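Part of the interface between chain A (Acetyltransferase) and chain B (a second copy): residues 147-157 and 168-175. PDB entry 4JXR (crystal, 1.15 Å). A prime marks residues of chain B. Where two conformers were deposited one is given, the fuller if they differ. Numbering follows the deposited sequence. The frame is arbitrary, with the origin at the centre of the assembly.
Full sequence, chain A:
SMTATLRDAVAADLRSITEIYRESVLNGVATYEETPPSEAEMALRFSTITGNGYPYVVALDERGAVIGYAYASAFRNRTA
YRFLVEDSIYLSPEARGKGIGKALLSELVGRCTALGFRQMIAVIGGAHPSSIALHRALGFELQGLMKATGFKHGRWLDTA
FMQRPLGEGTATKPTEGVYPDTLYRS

Chain A 147-157: KATGFKHGRWL
Chain B (168-175) EGTATKPT

Chain A contributes a β-hairpin and chain B an irregular segment without helix or strand; together they bury 361 Å², counting both sides. The register is marked by the CA pairs Ala148 and Thr170′ (6.0 Å), Gly154 and Lys173′ (7.9 Å), and Phe151 and Pro174′ (8.9 Å). Chain B opens with a type II' turn from Glu168′ to Ala171′, closed by Ala171′ N to Glu168′ O at 3.0 Å; Gly169′ takes phi/psi 58/-130, where a positive phi favours glycine.

Chain A begins extended at Lys147 (-73/140), whose side chain makes no contact with this stretch, and turns a corner at Ala148 (57/37). The small methyl of Ala148 points toward chain B and is buried there, with CB 3.5 Å from Thr170′ OG1. The hairpin ladder follows: Gly150 N to Leu157 O at 3.0 Å, Leu157 N to Gly150 O at 2.7 Å, and Lys152 N to Arg155 O and Arg155 N to Lys152 O, both at 3.1 Å. Gly150 suits its place because an ideal CB would lie 3.4 Å from Leu157 CB.

The CA-to-CB bond of Phe151 (-138/113; chi1 t, chi2 78°) points toward chain B. Pro174′ CD lies over one face, 3.9 Å from the Phe151 ring centroid and 20° off the normal, a CH-pi contact whose closest approach is Phe151 CE1 to Pro174′ CD at 3.7 Å. Lys173′ CD sits at the ring edge, 3.9 Å from Phe151 CE1.

The type I' turn from Lys152 to Arg155 places His153 at 49/41 and Gly154 at 76/11, and the latter's positive phi favours glycine. Gly154 O accepts a hydrogen bond from Lys173′ NZ at 2.9 Å. The lysine's CA-to-CB bond points sideways, but its m, m, t, p rotamer brings the amine to this carbonyl, while the aliphatic part passes Phe151. The CA-to-CB bond of Arg155 points away.

The CA-to-CB bond of Trp156 (-72/136; chi1 m, chi2 111°) points toward chain B, and the residue has 100 Å² covered, the largest share of any residue here. Trp156 NE1 donates to Thr172′ O at 3.0 Å, with an N-H...O angle of 160°; this acceptor lies near the ring plane, as an indole donor requires. Over one face, Thr170′ CA stands 4.1 Å from the centroid of the Trp156 five-membered ring, 18° off its normal, making a second CH-pi contact. Thr170′ OG1 (chi1 t) approaches Trp156 CD1 at 3.4 Å. The apolar Pro174′, its ring C-gamma exo, packs CG 3.6 Å from Trp156 CZ2 and thus touches both aromatic residues. Leu157 (-121/139; m, t) is buried but out of reach of this chain B stretch.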

# COMPACT_ATOMS: atom_id res chain seq x y z
N LYS A 147 1.70 9.86 -10.10
CA LYS A 147 1.63 9.82 -11.54
C LYS A 147 2.34 8.62 -12.16
O LYS A 147 3.40 8.20 -11.73
CB LYS A 147 2.22 11.07 -12.14
CG LYS A 147 1.36 12.32 -11.83
CD LYS A 147 1.90 13.52 -12.55
CE LYS A 147 3.33 13.84 -12.14
NZ LYS A 147 3.44 14.44 -10.77
N ALA A 148 1.71 8.05 -13.18
CA ALA A 148 2.33 7.02 -14.04
C ALA A 148 2.83 5.83 -13.22
O ALA A 148 3.90 5.29 -13.49
CB ALA A 148 3.44 7.62 -14.89
N THR A 149 2.06 5.48 -12.19
CA THR A 149 2.36 4.41 -11.32
C THR A 149 1.75 3.08 -11.72
O THR A 149 2.20 2.02 -11.23
CB THR A 149 1.94 4.75 -9.87
OG1 THR A 149 0.63 5.33 -9.87
CG2 THR A 149 2.92 5.69 -9.24
N GLY A 150 0.74 3.09 -12.56
CA GLY A 150 0.22 1.88 -13.13
C GLY A 150 0.47 1.81 -14.64
O GLY A 150 0.63 2.83 -15.29
N PHE A 151 0.48 0.60 -15.17
CA PHE A 151 0.57 0.38 -16.62
C PHE A 151 -0.40 -0.73 -16.95
O PHE A 151 -0.21 -1.83 -16.49
CB PHE A 151 2.00 0.04 -17.05
CG PHE A 151 2.15 0.07 -18.54
CD1 PHE A 151 2.25 1.27 -19.21
CD2 PHE A 151 2.09 -1.11 -19.28
CE1 PHE A 151 2.37 1.30 -20.58
CE2 PHE A 151 2.23 -1.07 -20.66
CZ PHE A 151 2.34 0.13 -21.31
N LYS A 152 -1.45 -0.41 -17.69
CA LYS A 152 -2.49 -1.39 -18.03
C LYS A 152 -3.14 -1.00 -19.36
O LYS A 152 -3.31 0.17 -19.62
CB LYS A 152 -3.54 -1.47 -16.91
CG LYS A 152 -4.56 -2.60 -17.07
CD LYS A 152 -5.49 -2.71 -15.87
CE LYS A 152 -6.48 -3.86 -16.03
NZ LYS A 152 -7.51 -3.92 -14.95
N HIS A 153 -3.55 -1.94 -20.15
CA HIS A 153 -4.17 -1.68 -21.45
C HIS A 153 -3.32 -0.67 -22.25
O HIS A 153 -3.85 0.24 -22.91
CB HIS A 153 -5.61 -1.18 -21.27
CG HIS A 153 -6.56 -2.19 -20.68
ND1 HIS A 153 -6.29 -3.54 -20.57
CD2 HIS A 153 -7.82 -2.03 -20.21
CE1 HIS A 153 -7.34 -4.16 -20.06
NE2 HIS A 153 -8.27 -3.27 -19.81
N GLY A 154 -2.01 -0.86 -22.16
CA GLY A 154 -1.05 -0.16 -22.99
C GLY A 154 -0.80 1.29 -22.59
O GLY A 154 -0.15 2.01 -23.35
N ARG A 155 -1.27 1.72 -21.41
CA ARG A 155 -1.24 3.12 -21.00
C ARG A 155 -0.63 3.26 -19.60
O ARG A 155 -0.91 2.46 -18.70
CB ARG A 155 -2.68 3.68 -20.93
CG ARG A 155 -3.47 3.56 -22.23
CD ARG A 155 -4.76 4.39 -22.22
NE ARG A 155 -5.31 4.67 -20.90
CZ ARG A 155 -6.22 3.92 -20.29
NH1 ARG A 155 -6.67 4.27 -19.09
NH2 ARG A 155 -6.67 2.82 -20.88
N TRP A 156 0.11 4.33 -19.40
CA TRP A 156 0.50 4.77 -18.06
C TRP A 156 -0.71 5.34 -17.35
O TRP A 156 -1.45 6.15 -17.91
CB TRP A 156 1.64 5.80 -18.10
CG TRP A 156 2.95 5.25 -18.51
CD1 TRP A 156 3.64 5.49 -19.70
CD2 TRP A 156 3.75 4.33 -17.78
NE1 TRP A 156 4.81 4.79 -19.72
CE2 TRP A 156 4.90 4.06 -18.55
CE3 TRP A 156 3.59 3.66 -16.54
CZ2 TRP A 156 5.89 3.21 -18.14
CZ3 TRP A 156 4.55 2.80 -16.13
CH2 TRP A 156 5.71 2.58 -16.94
N LEU A 157 -0.90 4.97 -16.09
CA LEU A 157 -2.02 5.35 -15.28
C LEU A 157 -1.55 6.07 -14.05
O LEU A 157 -0.58 5.68 -13.41
CB LEU A 157 -2.75 4.08 -14.80
CG LEU A 157 -3.29 3.15 -15.88
CD1 LEU A 157 -3.96 1.96 -15.22
CD2 LEU A 157 -4.27 3.82 -16.78
N GLU B 168 13.59 6.51 -18.04
CA GLU B 168 12.66 7.19 -18.97
C GLU B 168 11.33 7.57 -18.33
O GLU B 168 10.58 8.35 -18.92
CB GLU B 168 12.48 6.32 -20.19
CG GLU B 168 13.75 6.33 -21.01
CD GLU B 168 13.73 5.51 -22.25
OE1 GLU B 168 12.81 4.74 -22.52
OE2 GLU B 168 14.73 5.63 -22.99
N GLY B 169 11.01 7.08 -17.13
CA GLY B 169 9.79 7.46 -16.47
C GLY B 169 8.59 7.13 -17.31
O GLY B 169 8.41 6.04 -17.79
N THR B 170 7.70 8.12 -17.48
CA THR B 170 6.50 7.95 -18.24
C THR B 170 6.71 8.22 -19.73
O THR B 170 5.73 8.13 -20.49
CB THR B 170 5.39 8.90 -17.74
OG1 THR B 170 4.11 8.51 -18.24
CG2 THR B 170 5.73 10.37 -18.11
N ALA B 171 7.91 8.61 -20.16
CA ALA B 171 8.10 9.15 -21.52
C ALA B 171 8.03 8.11 -22.62
O ALA B 171 7.86 8.48 -23.80
CB ALA B 171 9.39 9.90 -21.59
N THR B 172 8.29 6.86 -22.31
CA THR B 172 8.25 5.78 -23.27
C THR B 172 7.45 4.66 -22.69
O THR B 172 7.29 4.56 -21.44
CB THR B 172 9.64 5.25 -23.64
OG1 THR B 172 10.22 4.71 -22.45
CG2 THR B 172 10.50 6.33 -24.25
N LYS B 173 7.00 3.76 -23.51
CA LYS B 173 6.34 2.56 -23.09
C LYS B 173 7.40 1.57 -22.62
O LYS B 173 8.53 1.58 -23.13
CB LYS B 173 5.53 1.93 -24.21
CG LYS B 173 4.48 2.87 -24.78
CD LYS B 173 3.51 3.37 -23.72
CE LYS B 173 2.45 4.32 -24.26
NZ LYS B 173 1.52 3.60 -25.16
N PRO B 174 7.10 0.68 -21.65
CA PRO B 174 8.15 -0.28 -21.27
C PRO B 174 8.45 -1.30 -22.38
O PRO B 174 7.59 -1.59 -23.18
CB PRO B 174 7.58 -0.98 -20.05
CG PRO B 174 6.58 -0.04 -19.54
CD PRO B 174 5.97 0.67 -20.70
N THR B 175 9.64 -1.91 -22.31
CA THR B 175 10.03 -3.00 -23.22
C THR B 175 9.32 -4.25 -22.81
O THR B 175 9.51 -4.75 -21.69
CB THR B 175 11.55 -3.22 -23.20
OG1 THR B 175 12.21 -1.98 -23.50
CG2 THR B 175 11.91 -4.28 -24.22